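Side-chain contacts in uncharacterized protein lp_2664 (Lactobacillus plantarum WCFS1, PDB 2PJQ), which is of unknown function but belongs to the HD-domain family, many of whose members are metal-dependent phosphohydrolases, and so may hydrolyse a phosphate ester: residues B[54-59]-B[122-127]; B[102-107]-B[113-118]; B[131-136]-B[197-202]; B[140-145]-B[177-182]. All coordinates share one frame; numbering follows the deposited sequence.

Interaction 1 (B[54-59]-B[122-127])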
loop_
_atom_site.group_PDB
_atom_site.type_symbol
_atom_site.label_atom_id
_atom_site.label_comp_id
_atom_site.label_asym_id
_atom_site.label_seq_id
_atom_site.Cartn_x
_atom_site.Cartn_y
_atom_site.Cartn_z
ATOM N N ASN B 54 0.266 30.248 13.718
ATOM C CA ASN B 54 0.769 29.407 14.813
ATOM C C ASN B 54 -0.188 28.433 15.491
ATOM O O ASN B 54 0.245 27.391 15.964
ATOM C CB ASN B 54 1.414 30.278 15.885
ATOM C CG ASN B 54 2.642 30.986 15.378
ATOM O OD1 ASN B 54 2.875 31.049 14.164
ATOM N ND2 ASN B 54 3.432 31.539 16.295
ATOM N N LEU B 55 -1.470 28.756 15.574
ATOM C CA LEU B 55 -2.402 27.832 16.200
ATOM C C LEU B 55 -2.577 26.703 15.198
ATOM O O LEU B 55 -2.552 25.522 15.561
ATOM C CB LEU B 55 -3.759 28.497 16.435
ATOM C CG LEU B 55 -4.796 27.890 17.392
ATOM C CD1 LEU B 55 -6.170 28.431 17.027
ATOM C CD2 LEU B 55 -4.809 26.382 17.324
ATOM N N THR B 56 -2.764 27.090 13.933
ATOM C CA THR B 56 -2.980 26.156 12.832
ATOM C C THR B 56 -1.902 25.086 12.725
ATOM O O THR B 56 -2.185 23.898 12.845
ATOM C CB THR B 56 -3.052 26.903 11.469
ATOM O OG1 THR B 56 -4.148 27.820 11.481
ATOM C CG2 THR B 56 -3.281 25.936 10.324
ATOM N N LEU B 57 -0.664 25.506 12.498
ATOM C CA LEU B 57 0.416 24.546 12.335
ATOM C C LEU B 57 0.540 23.701 13.575
ATOM O O LEU B 57 0.719 22.487 13.482
ATOM C CB LEU B 57 1.741 25.250 12.050
ATOM C CG LEU B 57 1.675 26.252 10.908
ATOM C CD1 LEU B 57 3.060 26.784 10.626
ATOM C CD2 LEU B 57 1.080 25.582 9.677
ATOM N N ALA B 58 0.446 24.351 14.732
ATOM C CA ALA B 58 0.546 23.664 16.009
ATOM C C ALA B 58 -0.423 22.493 15.974
ATOM O O ALA B 58 -0.012 21.335 16.117
ATOM C CB ALA B 58 0.202 24.605 17.133
ATOM N N ALA B 59 -1.703 22.786 15.741
ATOM C CA ALA B 59 -2.708 21.738 15.684
ATOM C C ALA B 59 -2.419 20.812 14.525
ATOM O O ALA B 59 -2.765 19.638 14.570
ATOM C CB ALA B 59 -4.112 22.333 15.546
ATOM N N GLN B 122 -10.757 24.207 10.203
ATOM C CA GLN B 122 -11.109 23.860 8.844
ATOM C C GLN B 122 -9.837 23.772 8.040
ATOM O O GLN B 122 -9.717 22.944 7.146
ATOM C CB GLN B 122 -12.016 24.927 8.252
ATOM C CG GLN B 122 -13.374 25.000 8.939
ATOM C CD GLN B 122 -14.199 26.192 8.498
ATOM O OE1 GLN B 122 -13.989 26.760 7.416
ATOM N NE2 GLN B 122 -15.156 26.572 9.332
ATOM N N VAL B 123 -8.869 24.618 8.365
ATOM C CA VAL B 123 -7.616 24.585 7.636
ATOM C C VAL B 123 -6.792 23.332 7.951
ATOM O O VAL B 123 -6.251 22.707 7.048
ATOM C CB VAL B 123 -6.783 25.854 7.899
ATOM C CG1 VAL B 123 -5.376 25.683 7.338
ATOM C CG2 VAL B 123 -7.438 27.045 7.220
ATOM N N VAL B 124 -6.696 22.950 9.220
ATOM C CA VAL B 124 -5.927 21.758 9.561
ATOM C C VAL B 124 -6.586 20.578 8.838
ATOM O O VAL B 124 -5.935 19.835 8.100
ATOM C CB VAL B 124 -5.916 21.506 11.100
ATOM C CG1 VAL B 124 -4.790 20.548 11.482
ATOM C CG2 VAL B 124 -5.736 22.810 11.831
ATOM N N GLN B 125 -7.891 20.434 9.028
ATOM C CA GLN B 125 -8.641 19.353 8.398
ATOM C C GLN B 125 -8.423 19.272 6.881
ATOM O O GLN B 125 -8.093 18.206 6.340
ATOM C CB GLN B 125 -10.130 19.519 8.698
ATOM C CG GLN B 125 -11.000 18.546 7.950
ATOM C CD GLN B 125 -12.455 18.616 8.358
ATOM O OE1 GLN B 125 -12.838 18.136 9.428
ATOM N NE2 GLN B 125 -13.278 19.218 7.503
ATOM N N ASP B 126 -8.618 20.391 6.191
ATOM C CA ASP B 126 -8.432 20.410 4.746
ATOM C C ASP B 126 -7.016 20.011 4.375
ATOM O O ASP B 126 -6.784 19.344 3.374
ATOM C CB ASP B 126 -8.731 21.796 4.194
ATOM C CG ASP B 126 -10.209 22.075 4.120
ATOM O OD1 ASP B 126 -10.999 21.106 4.217
ATOM O OD2 ASP B 126 -10.582 23.254 3.947
ATOM N N ALA B 127 -6.058 20.420 5.190
ATOM C CA ALA B 127 -4.675 20.087 4.921
ATOM C C ALA B 127 -4.453 18.591 5.098
ATOM O O ALA B 127 -3.854 17.930 4.244
ATOM C CB ALA B 127 -3.773 20.858 5.852
#
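Val-124 and Val-123 face Thr-56 and Ala-59 across two helices, 53-62 and 119-130, and methyl groups carry the contact, against one another and against backbone carbonyls. The closest pair of side chains is Thr-56 CG2 and Val-123 CG1, 3.7 Å apart, the two side chains crossing at about a right angle. One turn further along helix 53-62, Ala-59 CB meets Val-124 CG2 at 4.1 Å.

A second kind of contact is methyl against backbone. The branches of Val-124 divide the work: CG2 lies 3.8 Å from Thr-56 O, while CG1, anti to the backbone N (chi1 -163°), lies 3.8 Å from Ala-59 O. The isopropyl group thus sits against carbonyls one turn apart, and Ile-101 of helix 92-102 touches both Val-124 and Ala-59. An alanine in place of Val-124 would lack both methyls and would probably open a gap in front of Ala-59 and the Thr-56 carbonyl.

The polar end of Thr-56 serves its own helix: OG1 hydrogen-bonds to Asn-52 O, and CG2, anti to the backbone N, is the branch that reaches Val-123.

The axes of the two short segments approach to 9.2 Å at a signed crossing angle of -41°, with Ala-59 and beta-branched threonine and valine side chains between them. This is buried helix packing in the all-helical HD-domain fold. Helix 53-62 leads into His-63 and Asp-64, and helix 119-130 carries Asp-128; with His-34 they converge in a manner consistent with the metal site of HD-domain proteins, though no metal is bound to them here.

Interaction 2 (B[102-107]-B[113-118]); sequences IDHMSF and GPQKLS
Gln-115 reaches across to His-104 with its amide oxygen: OE1 comes to the edge of the imidazole, near its plane, 4.0 Å from His-104 CB, with the amide and ring planes nearly perpendicular (80°). The other end of the amide turns back along its own loop, where Gln-115 NE2 makes a weak, bent hydrogen bond (3.3 Å, 139°) to O of the poorly ordered Gly-113. Lys-109 touches both His-104 and Gln-115. It belongs to the short helix 107-110, which lies between these two loops in the connection from helix 92-102 to helix 119-130 of the HD-domain fold.

Two residues on, Leu-117 is directed at segment 102-107, and its CD2 packs 3.9 Å from CB of Met-105, a selenomethionine. An alanine at Leu-117 would lack CD2, and Met-105 CB would probably lose its apolar partner on this loop. CG of Met-105 lies between its backbone N and carbonyl carbon (chi1 54°), which carries the selenium end away from Leu-117, while CB remains in contact; the side chain touches His-63, part of the probable HD site. Leu-117 also rests on Gln-125 of helix 119-130, which starts just after Ser-118.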
loop_
_atom_site.group_PDB
_atom_site.type_symbol
_atom_site.label_atom_id
_atom_site.label_comp_id
_atom_site.label_asym_id
_atom_site.label_seq_id
_atom_site.Cartn_x
_atom_site.Cartn_y
_atom_site.Cartn_z
ATOM N N ILE B 102 -7.801 19.194 16.682
ATOM C CA ILE B 102 -7.425 17.801 16.636
ATOM C C ILE B 102 -8.550 16.833 16.954
ATOM O O ILE B 102 -8.930 16.019 16.114
ATOM C CB ILE B 102 -6.292 17.557 17.604
ATOM C CG1 ILE B 102 -5.191 18.577 17.345
ATOM C CG2 ILE B 102 -5.772 16.158 17.448
ATOM C CD1 ILE B 102 -4.166 18.574 18.423
ATOM N N ASP B 103 -9.098 16.938 18.157
ATOM C CA ASP B 103 -10.152 16.028 18.597
ATOM C C ASP B 103 -11.538 16.118 17.953
ATOM O O ASP B 103 -12.375 15.247 18.202
ATOM C CB ASP B 103 -10.294 16.117 20.123
ATOM C CG ASP B 103 -9.017 15.699 20.853
ATOM O OD1 ASP B 103 -8.400 14.691 20.450
ATOM O OD2 ASP B 103 -8.627 16.365 21.833
ATOM N N HIS B 104 -11.780 17.133 17.122
ATOM C CA HIS B 104 -13.088 17.312 16.486
ATOM C C HIS B 104 -12.986 17.706 15.022
ATOM O O HIS B 104 -13.710 18.579 14.556
ATOM C CB HIS B 104 -13.867 18.399 17.215
ATOM C CG HIS B 104 -13.865 18.247 18.700
ATOM N ND1 HIS B 104 -14.519 17.220 19.345
ATOM C CD2 HIS B 104 -13.261 18.976 19.668
ATOM C CE1 HIS B 104 -14.318 17.321 20.647
ATOM N NE2 HIS B 104 -13.558 18.378 20.868
HETATM N N MSE B 105 -12.093 17.055 14.293
HETATM C CA MSE B 105 -11.899 17.360 12.884
HETATM C C MSE B 105 -11.795 16.069 12.089
HETATM O O MSE B 105 -11.786 16.085 10.857
HETATM C CB MSE B 105 -10.610 18.125 12.717
HETATM C CG MSE B 105 -9.466 17.373 13.335
HETATM SE SE MSE B 105 -7.808 17.921 12.600
HETATM C CE MSE B 105 -7.322 16.285 11.695
ATOM N N SER B 106 -11.689 14.949 12.789
ATOM C CA SER B 106 -11.589 13.686 12.088
ATOM C C SER B 106 -12.935 13.280 11.500
ATOM O O SER B 106 -13.998 13.608 12.032
ATOM C CB SER B 106 -11.061 12.584 13.013
ATOM O OG SER B 106 -9.719 12.836 13.399
ATOM N N PHE B 107 -12.853 12.580 10.373
ATOM C CA PHE B 107 -14.003 12.063 9.647
ATOM C C PHE B 107 -14.704 11.040 10.545
ATOM O O PHE B 107 -15.931 10.930 10.542
ATOM C CB PHE B 107 -13.506 11.382 8.373
ATOM C CG PHE B 107 -14.583 10.760 7.542
ATOM C CD1 PHE B 107 -15.353 11.532 6.686
ATOM C CD2 PHE B 107 -14.778 9.387 7.560
ATOM C CE1 PHE B 107 -16.299 10.944 5.852
ATOM C CE2 PHE B 107 -15.720 8.790 6.730
ATOM C CZ PHE B 107 -16.480 9.568 5.873
ATOM N N GLY B 113 -22.593 12.945 14.146
ATOM C CA GLY B 113 -23.316 14.161 13.805
ATOM C C GLY B 113 -22.403 15.319 13.432
ATOM O O GLY B 113 -21.233 15.319 13.816
ATOM N N PRO B 114 -22.905 16.324 12.683
ATOM C CA PRO B 114 -22.139 17.504 12.250
ATOM C C PRO B 114 -21.602 18.379 13.390
ATOM O O PRO B 114 -22.362 18.849 14.243
ATOM C CB PRO B 114 -23.131 18.250 11.352
ATOM C CG PRO B 114 -24.455 17.881 11.937
ATOM C CD PRO B 114 -24.288 16.399 12.181
ATOM N N GLN B 115 -20.288 18.602 13.380
ATOM C CA GLN B 115 -19.601 19.392 14.407
ATOM C C GLN B 115 -18.918 20.633 13.802
ATOM O O GLN B 115 -17.998 20.501 12.994
ATOM C CB GLN B 115 -18.546 18.507 15.096
ATOM C CG GLN B 115 -19.046 17.114 15.468
ATOM C CD GLN B 115 -17.933 16.073 15.506
ATOM O OE1 GLN B 115 -17.045 16.121 16.356
ATOM N NE2 GLN B 115 -17.979 15.125 14.576
ATOM N N LYS B 116 -19.351 21.832 14.200
ATOM C CA LYS B 116 -18.761 23.067 13.674
ATOM C C LYS B 116 -17.305 23.246 14.127
ATOM O O LYS B 116 -16.949 22.934 15.263
ATOM C CB LYS B 116 -19.595 24.279 14.092
ATOM C CG LYS B 116 -19.264 25.550 13.315
ATOM C CD LYS B 116 -20.209 26.686 13.677
ATOM C CE LYS B 116 -21.661 26.299 13.415
ATOM N NZ LYS B 116 -22.624 27.348 13.864
ATOM N N LEU B 117 -16.478 23.778 13.233
ATOM C CA LEU B 117 -15.057 23.944 13.504
ATOM C C LEU B 117 -14.553 25.392 13.417
ATOM O O LEU B 117 -15.275 26.278 12.965
ATOM C CB LEU B 117 -14.303 23.072 12.506
ATOM C CG LEU B 117 -13.116 22.251 12.984
ATOM C CD1 LEU B 117 -13.518 21.401 14.167
ATOM C CD2 LEU B 117 -12.633 21.386 11.842
ATOM N N SER B 118 -13.315 25.630 13.854
ATOM C CA SER B 118 -12.719 26.969 13.782
ATOM C C SER B 118 -12.297 27.203 12.337
ATOM O O SER B 118 -12.554 26.371 11.466
ATOM C CB SER B 118 -11.452 27.075 14.641
ATOM O OG SER B 118 -11.640 26.549 15.934
#

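Interaction 3 (B[131-136]-B[197-202])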
loop_
_atom_site.group_PDB
_atom_site.type_symbol
_atom_site.label_atom_id
_atom_site.label_comp_id
_atom_site.label_asym_id
_atom_site.label_seq_id
_atom_site.Cartn_x
_atom_site.Cartn_y
_atom_site.Cartn_z
ATOM N N ASP B 131 -3.951 15.370 1.896
ATOM C CA ASP B 131 -2.827 14.451 1.786
ATOM C C ASP B 131 -3.282 13.005 1.906
ATOM O O ASP B 131 -2.461 12.107 2.073
ATOM C CB ASP B 131 -1.807 14.728 2.880
ATOM C CG ASP B 131 -0.433 14.179 2.536
ATOM O OD1 ASP B 131 0.158 14.648 1.527
ATOM O OD2 ASP B 131 0.061 13.278 3.256
ATOM N N ALA B 132 -4.589 12.782 1.850
ATOM C CA ALA B 132 -5.128 11.435 1.948
ATOM C C ALA B 132 -5.931 11.106 0.697
ATOM O O ALA B 132 -6.844 10.281 0.721
ATOM C CB ALA B 132 -6.001 11.294 3.194
ATOM N N ILE B 133 -5.588 11.773 -0.392
ATOM C CA ILE B 133 -6.263 11.562 -1.659
ATOM C C ILE B 133 -5.203 11.795 -2.698
ATOM O O ILE B 133 -4.070 12.125 -2.358
ATOM C CB ILE B 133 -7.448 12.551 -1.874
ATOM C CG1 ILE B 133 -6.941 14.001 -1.928
ATOM C CG2 ILE B 133 -8.487 12.359 -0.762
ATOM C CD1 ILE B 133 -8.053 15.050 -2.104
ATOM N N GLY B 134 -5.554 11.646 -3.964
ATOM C CA GLY B 134 -4.546 11.813 -4.984
ATOM C C GLY B 134 -3.681 10.568 -4.907
ATOM O O GLY B 134 -3.933 9.685 -4.091
ATOM N N ALA B 135 -2.672 10.494 -5.768
ATOM C CA ALA B 135 -1.758 9.359 -5.823
ATOM C C ALA B 135 -1.194 9.084 -4.433
ATOM O O ALA B 135 -1.082 7.916 -4.003
ATOM C CB ALA B 135 -0.636 9.661 -6.791
ATOM N N ILE B 136 -0.854 10.160 -3.726
ATOM C CA ILE B 136 -0.316 10.020 -2.386
ATOM C C ILE B 136 -1.298 9.320 -1.453
ATOM O O ILE B 136 -0.913 8.440 -0.682
ATOM C CB ILE B 136 0.090 11.370 -1.823
ATOM C CG1 ILE B 136 1.482 11.732 -2.373
ATOM C CG2 ILE B 136 0.044 11.328 -0.310
ATOM C CD1 ILE B 136 2.014 13.100 -1.959
ATOM N N ALA B 197 -10.241 23.476 -4.861
ATOM C CA ALA B 197 -9.596 23.499 -6.163
ATOM C C ALA B 197 -8.537 22.410 -6.251
ATOM O O ALA B 197 -8.497 21.636 -7.213
ATOM C CB ALA B 197 -8.968 24.866 -6.414
ATOM N N LEU B 198 -7.686 22.353 -5.237
ATOM C CA LEU B 198 -6.616 21.382 -5.196
ATOM C C LEU B 198 -7.165 19.970 -5.101
ATOM O O LEU B 198 -6.670 19.053 -5.746
ATOM C CB LEU B 198 -5.719 21.681 -4.009
ATOM C CG LEU B 198 -4.332 21.092 -4.171
ATOM C CD1 LEU B 198 -3.832 21.436 -5.554
ATOM C CD2 LEU B 198 -3.403 21.624 -3.090
ATOM N N ALA B 199 -8.198 19.808 -4.285
ATOM C CA ALA B 199 -8.836 18.518 -4.103
ATOM C C ALA B 199 -9.496 18.095 -5.408
ATOM O O ALA B 199 -9.938 16.961 -5.544
ATOM C CB ALA B 199 -9.873 18.606 -3.002
ATOM N N ALA B 200 -9.550 19.016 -6.365
ATOM C CA ALA B 200 -10.162 18.753 -7.665
ATOM C C ALA B 200 -9.262 17.976 -8.623
ATOM O O ALA B 200 -9.762 17.231 -9.458
ATOM C CB ALA B 200 -10.595 20.063 -8.306
ATOM N N HIS B 201 -7.946 18.152 -8.535
ATOM C CA HIS B 201 -7.060 17.393 -9.416
ATOM C C HIS B 201 -6.437 16.237 -8.646
ATOM O O HIS B 201 -5.310 15.823 -8.906
ATOM C CB HIS B 201 -5.940 18.259 -10.001
ATOM C CG HIS B 201 -5.210 17.600 -11.139
ATOM N ND1 HIS B 201 -4.965 16.241 -11.181
ATOM C CD2 HIS B 201 -4.667 18.111 -12.270
ATOM C CE1 HIS B 201 -4.306 15.945 -12.288
ATOM N NE2 HIS B 201 -4.112 17.062 -12.965
ATOM N N ARG B 202 -7.182 15.705 -7.691
ATOM C CA ARG B 202 -6.666 14.610 -6.906
ATOM C C ARG B 202 -7.687 13.500 -6.732
ATOM O O ARG B 202 -7.477 12.591 -5.942
ATOM C CB ARG B 202 -6.189 15.143 -5.551
ATOM C CG ARG B 202 -5.065 16.159 -5.686
ATOM C CD ARG B 202 -4.431 16.510 -4.363
ATOM N NE ARG B 202 -3.151 17.177 -4.574
ATOM C CZ ARG B 202 -2.310 17.524 -3.602
ATOM N NH1 ARG B 202 -2.616 17.277 -2.341
ATOM N NH2 ARG B 202 -1.145 18.087 -3.893
#
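Ile-133 lays its outer chain across the root of Arg-202, the two side chains crossing at about a right angle. Ile-133 CG1 and CD1 each lie 3.9 Å from Arg-202 CB, and CD1 also meets Ala-199 CB at 4.1 Å. CG1 sits between the backbone N and the carbonyl carbon (chi1 63°), with chi2 extended, and this aims CD1 at Ala-199. Beside it Gly-134 CA comes within 3.8 Å of Arg-202 CB. Gly-134 has a positive phi (74°), and a CB there would point at the arginine, so a glycine suits both the turn and the close approach.

Farther out, the Arg-202 chain runs extended to NE. Leu-198 CG covers one face of its guanidinium, 4.1 Å above the plane. NH1 hydrogen-bonds to Leu-130 O, and NH2 forms a salt bridge with Asp-220 of the second subunit. The backbone N atoms of Ala-135 and Ile-136 bond to Glu-216 of that subunit, a carboxylate set at the N-terminal end of helix 134-148. Asp-131 OD1 forms a salt bridge with Arg-37, and OD2 a hydrogen bond with His-34 ND1, so Asp-131 is probably a second-shell residue of the putative HD-type metal site.

Interaction 4 (B[140-145]-B[177-182]); sequences RALYYS and NHFYEK
Phe-179 reaches from helix 175-183 to helix 134-148 to meet Ala-141 and Leu-142, a helix-helix contact made through one long aromatic side chain in the all-helical fold of this HD-domain protein. The nearest CA atoms, those of Ala-141 and His-178, are 8.1 Å apart, and the contact depends on the length of the aromatic side chain.

From CB, which stays close to its own helix, CG leaves anti to the carbonyl carbon and beside the backbone N (chi1 -68°), turning the ring toward helix 134-148. The inner ring atoms have no close partner on segment 140-145; the touching begins at the far end. Phe-179 CE1 comes first, 4.1 Å from Leu-142 CD1. That methyl approaches the ring at its edge, near the plane, and the two side chains cross at about a right angle. Ala-141 offers its single methyl to the same end of the ring from an oblique direction.

Met-206 and Val-210 of helix 204-219 also touch Phe-179, while Leu-183 packs against both Ala-141 and His-178. Helix 134-148 meets the second subunit as well: Leu-142 packs on Ala-139 of that subunit, and the neighbouring Tyr-143 on its Ile-152. At the tip of the ring, Phe-179 CZ is shared by two methyl groups, lying 4.2 Å from Leu-142 CD1 and 4.2 Å from Ala-141 CB.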
loop_
_atom_site.group_PDB
_atom_site.type_symbol
_atom_site.label_atom_id
_atom_site.label_comp_id
_atom_site.label_asym_id
_atom_site.label_seq_id
_atom_site.Cartn_x
_atom_site.Cartn_y
_atom_site.Cartn_z
ATOM N N ARG B 140 -0.525 5.915 0.575
ATOM C CA ARG B 140 -0.696 5.881 2.022
ATOM C C ARG B 140 -1.835 4.991 2.485
ATOM O O ARG B 140 -1.732 4.309 3.503
ATOM C CB ARG B 140 -0.934 7.277 2.564
ATOM C CG ARG B 140 0.232 8.210 2.445
ATOM C CD ARG B 140 -0.197 9.488 3.081
ATOM N NE ARG B 140 -0.576 9.179 4.445
ATOM C CZ ARG B 140 -1.486 9.835 5.144
ATOM N NH1 ARG B 140 -2.133 10.861 4.602
ATOM N NH2 ARG B 140 -1.748 9.443 6.388
ATOM N N ALA B 141 -2.934 5.026 1.747
ATOM C CA ALA B 141 -4.092 4.216 2.059
ATOM C C ALA B 141 -3.658 2.758 2.132
ATOM O O ALA B 141 -3.665 2.159 3.199
ATOM C CB ALA B 141 -5.148 4.391 0.990
ATOM N N LEU B 142 -3.264 2.180 1.011
ATOM C CA LEU B 142 -2.854 0.787 1.032
ATOM C C LEU B 142 -1.613 0.503 1.875
ATOM O O LEU B 142 -1.449 -0.598 2.410
ATOM C CB LEU B 142 -2.649 0.264 -0.402
ATOM C CG LEU B 142 -4.002 -0.115 -1.004
ATOM C CD1 LEU B 142 -4.662 1.111 -1.648
ATOM C CD2 LEU B 142 -3.795 -1.224 -1.988
ATOM N N TYR B 143 -0.733 1.488 1.987
ATOM C CA TYR B 143 0.484 1.312 2.770
ATOM C C TYR B 143 0.108 1.080 4.224
ATOM O O TYR B 143 0.846 0.455 4.984
ATOM C CB TYR B 143 1.361 2.542 2.628
ATOM C CG TYR B 143 2.605 2.496 3.448
ATOM C CD1 TYR B 143 2.589 2.849 4.800
ATOM C CD2 TYR B 143 3.819 2.125 2.876
ATOM C CE1 TYR B 143 3.762 2.843 5.564
ATOM C CE2 TYR B 143 4.996 2.115 3.629
ATOM C CZ TYR B 143 4.959 2.477 4.965
ATOM O OH TYR B 143 6.123 2.503 5.686
ATOM N N TYR B 144 -1.056 1.590 4.606
ATOM C CA TYR B 144 -1.561 1.424 5.956
ATOM C C TYR B 144 -2.129 0.011 6.125
ATOM O O TYR B 144 -1.950 -0.631 7.168
ATOM C CB TYR B 144 -2.652 2.447 6.224
ATOM C CG TYR B 144 -3.302 2.284 7.576
ATOM C CD1 TYR B 144 -2.618 2.603 8.744
ATOM C CD2 TYR B 144 -4.592 1.783 7.685
ATOM C CE1 TYR B 144 -3.210 2.420 9.976
ATOM C CE2 TYR B 144 -5.182 1.599 8.900
ATOM C CZ TYR B 144 -4.500 1.915 10.040
ATOM O OH TYR B 144 -5.107 1.717 11.255
ATOM N N SER B 145 -2.814 -0.463 5.090
ATOM C CA SER B 145 -3.412 -1.789 5.091
ATOM C C SER B 145 -2.330 -2.845 5.196
ATOM O O SER B 145 -2.546 -3.897 5.806
ATOM C CB SER B 145 -4.203 -2.020 3.813
ATOM O OG SER B 145 -5.040 -0.919 3.554
ATOM N N ASN B 177 -12.802 -0.512 -0.114
ATOM C CA ASN B 177 -13.988 0.093 0.480
ATOM C C ASN B 177 -13.719 1.457 1.128
ATOM O O ASN B 177 -14.628 2.284 1.278
ATOM C CB ASN B 177 -14.611 -0.846 1.521
ATOM C CG ASN B 177 -15.255 -2.086 0.903
ATOM O OD1 ASN B 177 -15.598 -2.119 -0.284
ATOM N ND2 ASN B 177 -15.440 -3.109 1.725
ATOM N N HIS B 178 -12.467 1.696 1.504
ATOM C CA HIS B 178 -12.103 2.953 2.133
ATOM C C HIS B 178 -12.272 4.132 1.186
ATOM O O HIS B 178 -12.637 5.222 1.615
ATOM C CB HIS B 178 -10.666 2.895 2.659
ATOM C CG HIS B 178 -10.385 3.914 3.716
ATOM N ND1 HIS B 178 -11.284 4.196 4.725
ATOM C CD2 HIS B 178 -9.328 4.735 3.912
ATOM C CE1 HIS B 178 -10.793 5.151 5.493
ATOM N NE2 HIS B 178 -9.608 5.497 5.022
ATOM N N PHE B 179 -12.001 3.926 -0.100
ATOM C CA PHE B 179 -12.171 5.009 -1.062
ATOM C C PHE B 179 -13.657 5.317 -1.113
ATOM O O PHE B 179 -14.067 6.456 -0.938
ATOM C CB PHE B 179 -11.663 4.616 -2.455
ATOM C CG PHE B 179 -10.179 4.436 -2.528
ATOM C CD1 PHE B 179 -9.581 3.291 -2.031
ATOM C CD2 PHE B 179 -9.372 5.432 -3.034
ATOM C CE1 PHE B 179 -8.191 3.141 -2.039
ATOM C CE2 PHE B 179 -7.980 5.290 -3.043
ATOM C CZ PHE B 179 -7.396 4.143 -2.543
ATOM N N TYR B 180 -14.464 4.284 -1.322
ATOM C CA TYR B 180 -15.907 4.455 -1.385
ATOM C C TYR B 180 -16.446 5.037 -0.095
ATOM O O TYR B 180 -17.197 6.010 -0.116
ATOM C CB TYR B 180 -16.596 3.115 -1.660
ATOM C CG TYR B 180 -16.491 2.653 -3.097
ATOM C CD1 TYR B 180 -16.999 3.434 -4.134
ATOM C CD2 TYR B 180 -15.841 1.455 -3.426
ATOM C CE1 TYR B 180 -16.858 3.043 -5.464
ATOM C CE2 TYR B 180 -15.695 1.055 -4.757
ATOM C CZ TYR B 180 -16.201 1.858 -5.767
ATOM O OH TYR B 180 -16.001 1.516 -7.083
ATOM N N GLU B 181 -16.047 4.434 1.022
ATOM C CA GLU B 181 -16.490 4.843 2.355
ATOM C C GLU B 181 -15.994 6.193 2.862
ATOM O O GLU B 181 -16.662 6.838 3.679
ATOM C CB GLU B 181 -16.088 3.775 3.376
ATOM C CG GLU B 181 -16.814 2.466 3.207
ATOM C CD GLU B 181 -16.307 1.388 4.134
ATOM O OE1 GLU B 181 -16.002 1.689 5.309
ATOM O OE2 GLU B 181 -16.230 0.225 3.691
ATOM N N LYS B 182 -14.817 6.613 2.394
ATOM C CA LYS B 182 -14.230 7.860 2.858
ATOM C C LYS B 182 -13.562 8.712 1.791
ATOM O O LYS B 182 -14.169 9.644 1.280
ATOM C CB LYS B 182 -13.235 7.563 3.992
ATOM C CG LYS B 182 -12.560 8.804 4.585
ATOM C CD LYS B 182 -12.062 8.586 6.005
ATOM C CE LYS B 182 -11.225 9.758 6.480
ATOM N NZ LYS B 182 -9.769 9.584 6.152
#

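Overall arrangement
Interactions 1, 3 and 4 are buried, whereas interaction 2 is partly buried and reaches the surface through His-104. Interaction 2 is nested in the chain loop closed by interaction 1, and the two touch through Gln-125. It also touches interaction 4, Phe-107 packing on Lys-182 and Glu-181, which joins the HD-domain loop to helix 175-183. Interactions 3 and 4 share helix 134-148 and are tied by a salt bridge between Asp-131 and Arg-140; both also meet the second subunit. The centres of interactions 1 and 4 lie about 23 Å apart. Chemistry follows place: small methyls in 1, a mixed polar and apolar loop pair in 2, aliphatic packing beside intersubunit charges in 3, an aromatic ring against methyls in 4.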